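Local atomic coordinates of putative 4-amino-4-deoxychorismate lyase (Thermus thermophilus, PDB entry 2ZGI), a protein that binds pyridoxal 5'-phosphate and is probably a lyase of the class-IV aminotransferase family, possibly one acting on 4-amino-4-deoxychorismate. Residues D[150-153]-D[157-160]; D[135-140]-D[159-164]; D[40-45]-D[57-62]; D[22-27]-D[47-52]. All blocks are in the same frame, centred on the assembly; numbering follows the deposited sequence.

Contact 1: D[150-153]-D[157-160]. With PLP (pyridoxal-5'-phosphate), chain P.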
loop_
_atom_site.group_PDB
_atom_site.type_symbol
_atom_site.label_atom_id
_atom_site.label_comp_id
_atom_site.label_asym_id
_atom_site.label_seq_id
_atom_site.Cartn_x
_atom_site.Cartn_y
_atom_site.Cartn_z
ATOM N N LEU D 150 -4.461 8.113 11.923
ATOM C CA LEU D 150 -4.364 6.815 11.250
ATOM C C LEU D 150 -5.196 6.775 9.947
ATOM O O LEU D 150 -6.145 7.536 9.791
ATOM C CB LEU D 150 -4.808 5.655 12.175
ATOM C CG LEU D 150 -3.944 5.430 13.440
ATOM C CD1 LEU D 150 -4.516 6.261 14.585
ATOM C CD2 LEU D 150 -3.823 3.957 13.793
ATOM N N LEU D 151 -4.795 5.891 9.037
ATOM C CA LEU D 151 -5.390 5.747 7.704
ATOM C C LEU D 151 -6.223 4.483 7.600
ATOM O O LEU D 151 -6.061 3.561 8.426
ATOM C CB LEU D 151 -4.257 5.605 6.678
ATOM C CG LEU D 151 -3.198 6.713 6.738
ATOM C CD1 LEU D 151 -2.087 6.399 5.763
ATOM C CD2 LEU D 151 -3.851 8.056 6.477
ATOM N N ASP D 152 -7.101 4.439 6.596
ATOM C CA ASP D 152 -7.714 3.178 6.187
ATOM C C ASP D 152 -6.864 2.562 5.055
ATOM O O ASP D 152 -5.777 3.079 4.716
ATOM C CB ASP D 152 -9.209 3.318 5.824
ATOM C CG ASP D 152 -9.462 4.112 4.545
ATOM O OD1 ASP D 152 -8.499 4.451 3.817
ATOM O OD2 ASP D 152 -10.651 4.391 4.289
ATOM N N ALA D 153 -7.334 1.442 4.518
ATOM C CA ALA D 153 -6.604 0.721 3.478
ATOM C C ALA D 153 -6.373 1.582 2.247
ATOM O O ALA D 153 -5.375 1.404 1.543
ATOM C CB ALA D 153 -7.369 -0.558 3.078
ATOM N N VAL D 157 -7.729 9.457 5.793
ATOM C CA VAL D 157 -7.439 9.726 7.213
ATOM C C VAL D 157 -8.714 9.452 7.997
ATOM O O VAL D 157 -9.732 10.163 7.835
ATOM C CB VAL D 157 -7.005 11.178 7.482
ATOM C CG1 VAL D 157 -6.702 11.387 8.989
ATOM C CG2 VAL D 157 -5.783 11.573 6.599
ATOM N N VAL D 158 -8.682 8.425 8.840
ATOM C CA VAL D 158 -9.932 7.979 9.493
ATOM C C VAL D 158 -10.036 7.993 11.038
ATOM O O VAL D 158 -11.111 7.686 11.592
ATOM C CB VAL D 158 -10.337 6.566 8.985
ATOM C CG1 VAL D 158 -10.493 6.569 7.447
ATOM C CG2 VAL D 158 -9.337 5.514 9.435
ATOM N N ASP D 159 -8.944 8.266 11.745
ATOM C CA ASP D 159 -9.038 8.262 13.205
ATOM C C ASP D 159 -7.827 8.939 13.807
ATOM O O ASP D 159 -6.777 9.139 13.126
ATOM C CB ASP D 159 -9.196 6.822 13.749
ATOM C CG ASP D 159 -10.300 6.687 14.826
ATOM O OD1 ASP D 159 -10.556 7.666 15.562
ATOM O OD2 ASP D 159 -10.902 5.575 14.949
ATOM N N GLY D 160 -7.995 9.346 15.063
ATOM C CA GLY D 160 -6.869 9.677 15.938
ATOM C C GLY D 160 -6.574 8.466 16.808
ATOM O O GLY D 160 -7.382 7.544 16.861
HETATM N N1 PLP P . -10.646 7.123 18.434
HETATM C C2 PLP P . -10.210 5.979 19.000
HETATM C C2A PLP P . -9.270 5.094 18.233
HETATM C C3 PLP P . -10.614 5.636 20.295
HETATM O O3 PLP P . -10.147 4.472 20.827
HETATM C C4 PLP P . -11.506 6.477 20.972
HETATM C C4A PLP P . -12.038 6.166 22.355
HETATM C C5 PLP P . -11.965 7.634 20.347
HETATM C C6 PLP P . -11.506 7.922 19.062
HETATM C C5A PLP P . -12.899 8.613 21.026
HETATM O O4P PLP P . -14.203 8.106 21.309
HETATM P P PLP P . -15.168 8.720 22.430
HETATM O O1P PLP P . -15.514 10.126 22.006
HETATM O O2P PLP P . -14.445 8.748 23.758
HETATM O O3P PLP P . -16.272 7.717 22.359
#
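A beta hairpin with a classic bulge brings L150 and L151 of strand 147-151 against V157, V158 and D159 of strand 157-160, an outer strand of a mixed three-stranded sheet. Backbone bonding identifies the bulge: V158 N reaches L150 O at 2.9 Å, in the carbonyl plane, while D159 N adds a weak bond to the same oxygen, so L150 faces two residues. The bond from L150 N to D159 O is 2.8 Å long and nearly straight at 167°, with the donor tilted from the carbonyl plane. One step on, L151 and V157 form a non-hydrogen-bonded antiparallel pair whose branches meet, L151 CD2 lying 4.0 Å from V157 CG2. With chi1 at -57°, V158 sets CG2 between its own N and carbonyl carbon, and this methyl rests against the peptide joining L151 to D152. Its other methyl, CG1, touches the D152 side chain, which crosses that of V158 at about a right angle; D152 OD1 accepts the turn amides of F154 and H156. Beyond the bulge, L150 CD1 lies 3.7 Å from G160 C. The strand thus delivers D159 to the cofactor pocket, where the L180 amide holds OD2 and D159 OD1 stands 2.9 Å from N1 of the pyridoxal phosphate ring.

Contact 2: D[135-140]-D[159-164]. With PLP (pyridoxal-5'-phosphate), chain P.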
loop_
_atom_site.group_PDB
_atom_site.type_symbol
_atom_site.label_atom_id
_atom_site.label_comp_id
_atom_site.label_asym_id
_atom_site.label_seq_id
_atom_site.Cartn_x
_atom_site.Cartn_y
_atom_site.Cartn_z
ATOM N N LEU D 135 1.147 2.887 18.572
ATOM C CA LEU D 135 2.262 3.242 17.686
ATOM C C LEU D 135 2.058 4.613 17.014
ATOM O O LEU D 135 3.026 5.404 16.875
ATOM C CB LEU D 135 2.502 2.137 16.654
ATOM C CG LEU D 135 2.953 0.807 17.237
ATOM C CD1 LEU D 135 2.774 -0.305 16.210
ATOM C CD2 LEU D 135 4.422 0.845 17.847
ATOM N N ALA D 136 0.808 4.910 16.631
ATOM C CA ALA D 136 0.468 6.204 16.078
ATOM C C ALA D 136 0.701 7.348 17.093
ATOM O O ALA D 136 1.262 8.413 16.730
ATOM C CB ALA D 136 -0.982 6.219 15.530
ATOM N N LEU D 137 0.293 7.148 18.352
ATOM C CA LEU D 137 0.513 8.184 19.368
ATOM C C LEU D 137 2.011 8.317 19.691
ATOM O O LEU D 137 2.508 9.431 19.878
ATOM C CB LEU D 137 -0.282 7.892 20.651
ATOM C CG LEU D 137 -0.089 8.887 21.821
ATOM C CD1 LEU D 137 -0.539 10.316 21.447
ATOM C CD2 LEU D 137 -0.806 8.413 23.086
ATOM N N GLU D 138 2.718 7.192 19.755
ATOM C CA GLU D 138 4.175 7.223 20.011
ATOM C C GLU D 138 4.916 8.041 18.943
ATOM O O GLU D 138 5.739 8.892 19.268
ATOM C CB GLU D 138 4.771 5.824 20.181
ATOM C CG GLU D 138 4.413 5.163 21.531
ATOM C CD GLU D 138 4.640 3.638 21.595
ATOM O OE1 GLU D 138 5.345 3.080 20.713
ATOM O OE2 GLU D 138 4.113 3.003 22.547
ATOM N N GLU D 139 4.577 7.816 17.678
ATOM C CA GLU D 139 5.111 8.633 16.601
ATOM C C GLU D 139 4.775 10.121 16.736
ATOM O O GLU D 139 5.668 10.993 16.595
ATOM C CB GLU D 139 4.692 8.079 15.228
ATOM C CG GLU D 139 5.404 8.797 14.060
ATOM C CD GLU D 139 4.862 8.394 12.708
ATOM O OE1 GLU D 139 4.771 7.178 12.474
ATOM O OE2 GLU D 139 4.517 9.294 11.896
ATOM N N ALA D 140 3.517 10.437 17.037
ATOM C CA ALA D 140 3.116 11.818 17.192
ATOM C C ALA D 140 3.932 12.540 18.273
ATOM O O ALA D 140 4.429 13.672 18.076
ATOM C CB ALA D 140 1.618 11.916 17.489
ATOM N N ASP D 159 -8.944 8.266 11.745
ATOM C CA ASP D 159 -9.038 8.262 13.205
ATOM C C ASP D 159 -7.827 8.939 13.807
ATOM O O ASP D 159 -6.777 9.139 13.126
ATOM C CB ASP D 159 -9.196 6.822 13.749
ATOM C CG ASP D 159 -10.300 6.687 14.826
ATOM O OD1 ASP D 159 -10.556 7.666 15.562
ATOM O OD2 ASP D 159 -10.902 5.575 14.949
ATOM N N GLY D 160 -7.995 9.346 15.063
ATOM C CA GLY D 160 -6.869 9.677 15.938
ATOM C C GLY D 160 -6.574 8.466 16.808
ATOM O O GLY D 160 -7.382 7.544 16.861
ATOM N N SER D 161 -5.437 8.443 17.499
ATOM C CA SER D 161 -5.136 7.299 18.386
ATOM C C SER D 161 -6.153 7.135 19.555
ATOM O O SER D 161 -6.478 6.008 19.947
ATOM C CB SER D 161 -3.702 7.389 18.934
ATOM O OG SER D 161 -3.668 8.243 20.072
ATOM N N ARG D 162 -6.657 8.251 20.089
ATOM C CA ARG D 162 -7.673 8.194 21.148
ATOM C C ARG D 162 -8.704 9.303 21.052
ATOM O O ARG D 162 -9.516 9.490 21.966
ATOM C CB ARG D 162 -7.037 8.159 22.540
ATOM C CG ARG D 162 -5.768 8.965 22.682
ATOM C CD ARG D 162 -6.037 10.455 22.893
ATOM N NE ARG D 162 -5.009 11.041 23.773
ATOM C CZ ARG D 162 -3.940 11.730 23.358
ATOM N NH1 ARG D 162 -3.718 11.959 22.055
ATOM N NH2 ARG D 162 -3.080 12.183 24.261
ATOM N N THR D 163 -8.673 10.040 19.938
ATOM C CA THR D 163 -9.658 11.078 19.674
ATOM C C THR D 163 -10.214 10.911 18.257
ATOM O O THR D 163 -9.612 10.236 17.424
ATOM C CB THR D 163 -9.076 12.505 19.843
ATOM O OG1 THR D 163 -7.966 12.674 18.942
ATOM C CG2 THR D 163 -8.637 12.761 21.319
ATOM N N SER D 164 -11.358 11.532 18.013
ATOM C CA SER D 164 -12.072 11.423 16.742
ATOM C C SER D 164 -11.869 12.740 15.981
ATOM O O SER D 164 -12.187 13.810 16.499
ATOM C CB SER D 164 -13.565 11.233 16.992
ATOM O OG SER D 164 -13.833 10.072 17.751
HETATM N N1 PLP P . -10.646 7.123 18.434
HETATM C C2 PLP P . -10.210 5.979 19.000
HETATM C C2A PLP P . -9.270 5.094 18.233
HETATM C C3 PLP P . -10.614 5.636 20.295
HETATM O O3 PLP P . -10.147 4.472 20.827
HETATM C C4 PLP P . -11.506 6.477 20.972
HETATM C C4A PLP P . -12.038 6.166 22.355
HETATM C C5 PLP P . -11.965 7.634 20.347
HETATM C C6 PLP P . -11.506 7.922 19.062
HETATM C C5A PLP P . -12.899 8.613 21.026
HETATM O O4P PLP P . -14.203 8.106 21.309
HETATM P P PLP P . -15.168 8.720 22.430
HETATM O O1P PLP P . -15.514 10.126 22.006
HETATM O O2P PLP P . -14.445 8.748 23.758
HETATM O O3P PLP P . -16.272 7.717 22.359
#
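L137, on helix 131-142, meets the loop following strand 157-160 through two neighbouring groups. Its CB, directed at the loop by the backbone position, lies 3.5 Å from S161 OG, and its CD1 approaches R162 NH1 at 3.6 Å. The second approach depends on chi1 of 178°, which sets CG anti to the backbone N and carries CD1 past the serine hydroxyl to the guanidinium. No hydrogen bond joins the segments.

The polar ends are fixed from elsewhere. S161 OG is hydrogen-bonded to E147 OE2, while E147 OE1 takes both R162 N and T163 OG1, so one carboxylate organises three successive residues. The arginine chain, bent at chi2 and chi3, sends NH1 to F146 O and forms a cation-pi contact with the F146 ring.

The same loop touches the cofactor directly. The PLP methyl carbon C2A is 3.4 Å from S161 O and also close to G160 O, while the carbonyl of R162 brings O to 3.5 Å from PLP C5. S164 OG comes within 3.4 Å of PLP C6, and a weak bond from G160 N to T163 O draws the loop together.

L137 thus lies against the loop without competing for its polar bonds, which F146 and E147 supply; the E147 carboxylate, gripped by several donors, sets the course of the backbone beside the pyridine ring.

Contact 3: D[40-45]-D[57-62]. With PLP (pyridoxal-5'-phosphate), chain P.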
loop_
_atom_site.group_PDB
_atom_site.type_symbol
_atom_site.label_atom_id
_atom_site.label_comp_id
_atom_site.label_asym_id
_atom_site.label_seq_id
_atom_site.Cartn_x
_atom_site.Cartn_y
_atom_site.Cartn_z
ATOM N N GLU D 40 -24.972 6.182 26.704
ATOM C CA GLU D 40 -24.316 5.984 25.403
ATOM C C GLU D 40 -23.120 5.037 25.497
ATOM O O GLU D 40 -22.920 4.203 24.609
ATOM C CB GLU D 40 -23.880 7.333 24.824
ATOM C CG GLU D 40 -25.060 8.199 24.304
ATOM C CD GLU D 40 -25.633 9.151 25.364
ATOM O OE1 GLU D 40 -25.275 9.053 26.563
ATOM O OE2 GLU D 40 -26.472 10.000 24.983
ATOM N N HIS D 41 -22.348 5.133 26.593
ATOM C CA HIS D 41 -21.160 4.272 26.762
ATOM C C HIS D 41 -21.586 2.831 26.981
ATOM O O HIS D 41 -20.997 1.889 26.425
ATOM C CB HIS D 41 -20.298 4.757 27.936
ATOM C CG HIS D 41 -19.465 5.950 27.602
ATOM N ND1 HIS D 41 -18.245 5.845 26.972
ATOM C CD2 HIS D 41 -19.673 7.269 27.806
ATOM C CE1 HIS D 41 -17.733 7.050 26.805
ATOM N NE2 HIS D 41 -18.585 7.935 27.294
ATOM N N LEU D 42 -22.634 2.628 27.779
ATOM C CA LEU D 42 -23.066 1.239 28.019
ATOM C C LEU D 42 -23.726 0.614 26.786
ATOM O O LEU D 42 -23.556 -0.564 26.517
ATOM C CB LEU D 42 -23.951 1.126 29.265
ATOM C CG LEU D 42 -23.247 1.542 30.569
ATOM C CD1 LEU D 42 -24.194 1.436 31.800
ATOM C CD2 LEU D 42 -21.958 0.740 30.801
ATOM N N ALA D 43 -24.474 1.426 26.043
ATOM C CA ALA D 43 -25.055 1.019 24.757
ATOM C C ALA D 43 -23.951 0.627 23.769
ATOM O O ALA D 43 -23.989 -0.449 23.183
ATOM C CB ALA D 43 -25.881 2.148 24.189
ATOM N N ARG D 44 -22.961 1.499 23.594
ATOM C CA ARG D 44 -21.853 1.171 22.684
ATOM C C ARG D 44 -21.100 -0.094 23.099
ATOM O O ARG D 44 -20.813 -0.952 22.261
ATOM C CB ARG D 44 -20.871 2.334 22.565
ATOM C CG ARG D 44 -19.751 2.032 21.539
ATOM C CD ARG D 44 -18.905 3.253 21.228
ATOM N NE ARG D 44 -18.031 3.547 22.356
ATOM C CZ ARG D 44 -17.219 4.599 22.430
ATOM N NH1 ARG D 44 -17.156 5.490 21.420
ATOM N NH2 ARG D 44 -16.486 4.766 23.530
ATOM N N LEU D 45 -20.774 -0.195 24.392
ATOM C CA LEU D 45 -19.997 -1.311 24.933
ATOM C C LEU D 45 -20.709 -2.634 24.679
ATOM O O LEU D 45 -20.099 -3.608 24.236
ATOM C CB LEU D 45 -19.716 -1.105 26.448
ATOM C CG LEU D 45 -18.786 -2.104 27.153
ATOM C CD1 LEU D 45 -17.354 -2.020 26.582
ATOM C CD2 LEU D 45 -18.761 -1.935 28.698
ATOM N N PRO D 57 -21.796 -8.699 30.243
ATOM C CA PRO D 57 -22.233 -9.087 31.604
ATOM C C PRO D 57 -23.457 -8.333 32.171
ATOM O O PRO D 57 -23.905 -8.622 33.302
ATOM C CB PRO D 57 -20.995 -8.822 32.447
ATOM C CG PRO D 57 -20.326 -7.689 31.741
ATOM C CD PRO D 57 -20.515 -7.986 30.267
ATOM N N GLY D 58 -24.001 -7.397 31.394
ATOM C CA GLY D 58 -25.210 -6.690 31.768
ATOM C C GLY D 58 -24.922 -5.344 32.376
ATOM O O GLY D 58 -23.859 -5.125 32.982
ATOM N N ASP D 59 -25.884 -4.443 32.221
ATOM C CA ASP D 59 -25.783 -3.114 32.775
ATOM C C ASP D 59 -25.756 -3.137 34.295
ATOM O O ASP D 59 -24.962 -2.434 34.897
ATOM C CB ASP D 59 -26.914 -2.232 32.244
ATOM C CG ASP D 59 -26.744 -1.896 30.778
ATOM O OD1 ASP D 59 -25.600 -1.963 30.296
ATOM O OD2 ASP D 59 -27.739 -1.589 30.094
ATOM N N GLU D 60 -26.599 -3.953 34.925
ATOM C CA GLU D 60 -26.660 -3.923 36.398
ATOM C C GLU D 60 -25.314 -4.184 37.070
ATOM O O GLU D 60 -24.961 -3.491 38.028
ATOM C CB GLU D 60 -27.736 -4.855 36.984
ATOM C CG GLU D 60 -28.577 -4.213 38.102
ATOM C CD GLU D 60 -27.782 -3.747 39.341
ATOM O OE1 GLU D 60 -27.806 -4.473 40.382
ATOM O OE2 GLU D 60 -27.154 -2.650 39.301
ATOM N N ALA D 61 -24.565 -5.160 36.545
ATOM C CA ALA D 61 -23.278 -5.539 37.093
ATOM C C ALA D 61 -22.308 -4.363 36.996
ATOM O O ALA D 61 -21.573 -4.062 37.946
ATOM C CB ALA D 61 -22.731 -6.779 36.368
ATOM N N PHE D 62 -22.353 -3.681 35.856
ATOM C CA PHE D 62 -21.505 -2.527 35.627
ATOM C C PHE D 62 -21.939 -1.351 36.483
ATOM O O PHE D 62 -21.113 -0.611 36.978
ATOM C CB PHE D 62 -21.514 -2.153 34.145
ATOM C CG PHE D 62 -20.412 -2.810 33.356
ATOM C CD1 PHE D 62 -19.071 -2.640 33.734
ATOM C CD2 PHE D 62 -20.704 -3.570 32.232
ATOM C CE1 PHE D 62 -18.038 -3.232 33.006
ATOM C CE2 PHE D 62 -19.666 -4.175 31.481
ATOM C CZ PHE D 62 -18.332 -3.988 31.869
HETATM N N1 PLP P . -10.646 7.123 18.434
HETATM C C2 PLP P . -10.210 5.979 19.000
HETATM C C2A PLP P . -9.270 5.094 18.233
HETATM C C3 PLP P . -10.614 5.636 20.295
HETATM O O3 PLP P . -10.147 4.472 20.827
HETATM C C4 PLP P . -11.506 6.477 20.972
HETATM C C4A PLP P . -12.038 6.166 22.355
HETATM C C5 PLP P . -11.965 7.634 20.347
HETATM C C6 PLP P . -11.506 7.922 19.062
HETATM C C5A PLP P . -12.899 8.613 21.026
HETATM O O4P PLP P . -14.203 8.106 21.309
HETATM P P PLP P . -15.168 8.720 22.430
HETATM O O1P PLP P . -15.514 10.126 22.006
HETATM O O2P PLP P . -14.445 8.748 23.758
HETATM O O3P PLP P . -16.272 7.717 22.359
HETATM O O HOH W 1 -26.017 -1.738 27.415
#
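Where helix 38-51 passes the start of helix 59-72, the backbones come closest at L42 and D59, whose CA atoms are 7.0 Å apart, and side chains span the gap. G58 occupies the N-cap position of the second helix with a phi of 98°, backbone angles at which a CB would be jammed against the preceding carbonyl O and which therefore call for glycine.

The L42 and D59 side chains run antiparallel, passing alongside, and D59 OD1 ends 3.7 Å from L42 CB. A water adds a polar link at this more exposed edge of the contact: it donates to D59 OD1 at 2.9 Å and, weakly, to L42 O, although it has more acceptors near it than protons to give. The same carboxylate oxygen is also hydrogen-bonded to Y56 OH. Deeper in, the contact is apolar. L45 CD2 lies 3.7 Å from F62 CE2 and almost as near CZ, the two side chains crossing at about a right angle, while L42 CD2 approaches F62 CB more loosely. F83 and V85 of strand 78-86 pack against them, F83 meeting the F62 ring at about 50° between planes.

On another side of helix 38-51, R44 turns to the cofactor. Its chain bends at chi3 (73°), presenting the guanidinium edge to the phosphate: R44 NH1 donates to PLP O3P at 2.6 Å, and NH2 adds a weak bond to that oxygen. T26 OG1 also holds NH2.

Helix 38-51 therefore serves two structures at once, a helical layer packed on an antiparallel sheet and the phosphate-binding site of this class-IV pyridoxal enzyme.

Contact 4: D[22-27]-D[47-52]. With SO4 (sulfate ion), chain O.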
loop_
_atom_site.group_PDB
_atom_site.type_symbol
_atom_site.label_atom_id
_atom_site.label_comp_id
_atom_site.label_asym_id
_atom_site.label_seq_id
_atom_site.Cartn_x
_atom_site.Cartn_y
_atom_site.Cartn_z
ATOM N N ALA D 22 -8.202 -9.821 23.367
ATOM C CA ALA D 22 -9.599 -10.156 23.037
ATOM C C ALA D 22 -10.575 -9.497 24.011
ATOM O O ALA D 22 -11.061 -10.124 24.970
ATOM C CB ALA D 22 -9.785 -11.675 22.983
ATOM N N SER D 23 -10.812 -8.197 23.814
ATOM C CA SER D 23 -11.643 -7.403 24.718
ATOM C C SER D 23 -12.209 -6.223 23.976
ATOM O O SER D 23 -11.683 -5.820 22.908
ATOM C CB SER D 23 -10.833 -6.914 25.940
ATOM O OG SER D 23 -9.734 -6.075 25.551
ATOM N N VAL D 24 -13.312 -5.692 24.505
ATOM C CA VAL D 24 -13.818 -4.390 24.102
ATOM C C VAL D 24 -13.887 -3.548 25.348
ATOM O O VAL D 24 -13.909 -4.083 26.475
ATOM C CB VAL D 24 -15.202 -4.482 23.349
ATOM C CG1 VAL D 24 -15.045 -5.275 22.102
ATOM C CG2 VAL D 24 -16.263 -5.165 24.235
ATOM N N PHE D 25 -13.889 -2.230 25.181
ATOM C CA PHE D 25 -13.829 -1.365 26.334
ATOM C C PHE D 25 -14.435 -0.023 26.000
ATOM O O PHE D 25 -14.730 0.268 24.819
ATOM C CB PHE D 25 -12.364 -1.240 26.849
ATOM C CG PHE D 25 -11.462 -0.376 25.967
ATOM C CD1 PHE D 25 -11.231 0.961 26.296
ATOM C CD2 PHE D 25 -10.858 -0.893 24.822
ATOM C CE1 PHE D 25 -10.408 1.769 25.499
ATOM C CE2 PHE D 25 -10.044 -0.094 24.003
ATOM C CZ PHE D 25 -9.804 1.228 24.336
ATOM N N THR D 26 -14.646 0.789 27.031
ATOM C CA THR D 26 -14.990 2.174 26.833
ATOM C C THR D 26 -14.424 2.996 27.985
ATOM O O THR D 26 -14.223 2.478 29.091
ATOM C CB THR D 26 -16.519 2.367 26.671
ATOM O OG1 THR D 26 -16.766 3.670 26.131
ATOM C CG2 THR D 26 -17.263 2.221 28.043
ATOM N N THR D 27 -14.139 4.266 27.728
ATOM C CA THR D 27 -13.575 5.119 28.752
ATOM C C THR D 27 -14.434 6.377 28.896
ATOM O O THR D 27 -14.777 7.038 27.899
ATOM C CB THR D 27 -12.089 5.464 28.490
ATOM O OG1 THR D 27 -11.996 6.422 27.439
ATOM C CG2 THR D 27 -11.328 4.269 28.083
ATOM N N ARG D 47 -22.878 -3.115 22.262
ATOM C CA ARG D 47 -22.888 -3.275 20.797
ATOM C C ARG D 47 -21.554 -3.848 20.306
ATOM O O ARG D 47 -21.511 -4.778 19.514
ATOM C CB ARG D 47 -23.140 -1.940 20.098
ATOM C CG ARG D 47 -24.626 -1.565 19.933
ATOM C CD ARG D 47 -24.824 -0.445 18.920
ATOM N NE ARG D 47 -24.080 0.772 19.254
ATOM C CZ ARG D 47 -24.576 1.767 19.988
ATOM N NH1 ARG D 47 -25.820 1.681 20.473
ATOM N NH2 ARG D 47 -23.847 2.848 20.228
ATOM N N HIS D 48 -20.464 -3.288 20.815
ATOM C CA HIS D 48 -19.134 -3.747 20.470
ATOM C C HIS D 48 -18.868 -5.191 20.925
ATOM O O HIS D 48 -18.387 -6.021 20.132
ATOM C CB HIS D 48 -18.112 -2.737 21.006
ATOM C CG HIS D 48 -18.124 -1.448 20.241
ATOM N ND1 HIS D 48 -17.198 -0.447 20.429
ATOM C CD2 HIS D 48 -18.944 -1.018 19.253
ATOM C CE1 HIS D 48 -17.458 0.555 19.603
ATOM N NE2 HIS D 48 -18.523 0.236 18.886
ATOM N N ALA D 49 -19.242 -5.512 22.166
ATOM C CA ALA D 49 -19.156 -6.888 22.665
ATOM C C ALA D 49 -19.951 -7.866 21.805
ATOM O O ALA D 49 -19.438 -8.898 21.384
ATOM C CB ALA D 49 -19.608 -6.958 24.165
ATOM N N LEU D 50 -21.210 -7.539 21.512
ATOM C CA LEU D 50 -22.014 -8.475 20.723
ATOM C C LEU D 50 -21.444 -8.678 19.297
ATOM O O LEU D 50 -21.469 -9.803 18.772
ATOM C CB LEU D 50 -23.520 -8.118 20.741
ATOM C CG LEU D 50 -24.277 -7.660 22.027
ATOM C CD1 LEU D 50 -25.794 -7.948 22.004
ATOM C CD2 LEU D 50 -23.672 -8.086 23.422
ATOM N N ALA D 51 -20.892 -7.617 18.700
ATOM C CA ALA D 51 -20.354 -7.696 17.331
ATOM C C ALA D 51 -19.151 -8.651 17.248
ATOM O O ALA D 51 -18.900 -9.270 16.222
ATOM C CB ALA D 51 -19.966 -6.291 16.817
ATOM N N LEU D 52 -18.447 -8.801 18.362
ATOM C CA LEU D 52 -17.190 -9.492 18.381
ATOM C C LEU D 52 -17.313 -10.833 19.110
ATOM O O LEU D 52 -16.309 -11.442 19.491
ATOM C CB LEU D 52 -16.137 -8.572 19.017
ATOM C CG LEU D 52 -15.856 -7.353 18.108
ATOM C CD1 LEU D 52 -14.758 -6.513 18.657
ATOM C CD2 LEU D 52 -15.512 -7.784 16.691
HETATM S S SO4 O . -21.000 2.141 17.465
HETATM O O1 SO4 O . -20.957 1.671 16.074
HETATM O O2 SO4 O . -21.827 3.327 17.618
HETATM O O3 SO4 O . -21.533 1.090 18.341
HETATM O O4 SO4 O . -19.628 2.511 17.838
#
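Apolar contact joins V24 of strand 24-31 to the last turn of helix 38-51. V24 uses both methyls. CG1 meets L52 CD1 at 3.7 Å, the two side chains crossing at a slant, and V24 CG2 lies 3.8 Å from A49 CB and closer still, 3.6 Å, to A49 N. The split follows from chi1 of -62°, which places CG1 beside the valine N and turns CG2 between that N and the carbonyl carbon. V24 CB also touches H48 CB at 4.1 Å. The V24 and A49 CA atoms are 6.1 Å apart, so the strand runs close against the helix end.

Backbone bonding marks that end: L52 N reaches A49 O at 3.2 Å, and L52 is the first residue to leave helical angles. L52 also packs on L135 of the second subunit, which brings this corner to a subunit interface.

Hydrogen bonds to a sulfate lie round the helix from V24. R47 NE donates to sulfate O3 at 2.7 Å in an almost straight bond, 177°, with O3 in the guanidinium plane, and NH2 adds a weak bond to O2. The H48 ring leads off from the valine to the same anion, H48 NE2 donating to sulfate O4 at 2.7 Å. Y125 meets the imidazole edge-to-face.

The sulfate probably comes from the crystallisation liquor, so its binding establishes only that R47 and H48 together can grip a tetrahedral anion, with the H48 side chain beside R44 and about 8 Å from the pyridoxal phosphate (nearest atoms), while V24 meets the helix end through its methyls without any hydrogen bond between the segments.

In the fold
From the N terminus, contact 4 opens first on strand 24-31 and closes on the end of helix 38-51. Contact 3 opens earlier on that helix, before contact 4 has closed, and ends at helix 59-72, so the two loops cross. They touch where H41 and R44 reach T26, tying strand 24-31 to helix 38-51, on which helix 59-72 packs through contact 3. Much later, contact 2 leaves helix 131-142 and contact 1 closes the short hairpin within the same span; both end on strand 157-160 and share D159 and G160, and L150 CD1 touches A136 CB. The two pairs stay separate, but contacts 1, 2 and 3 converge on pyridoxal phosphate, from its ring nitrogen to its phosphate.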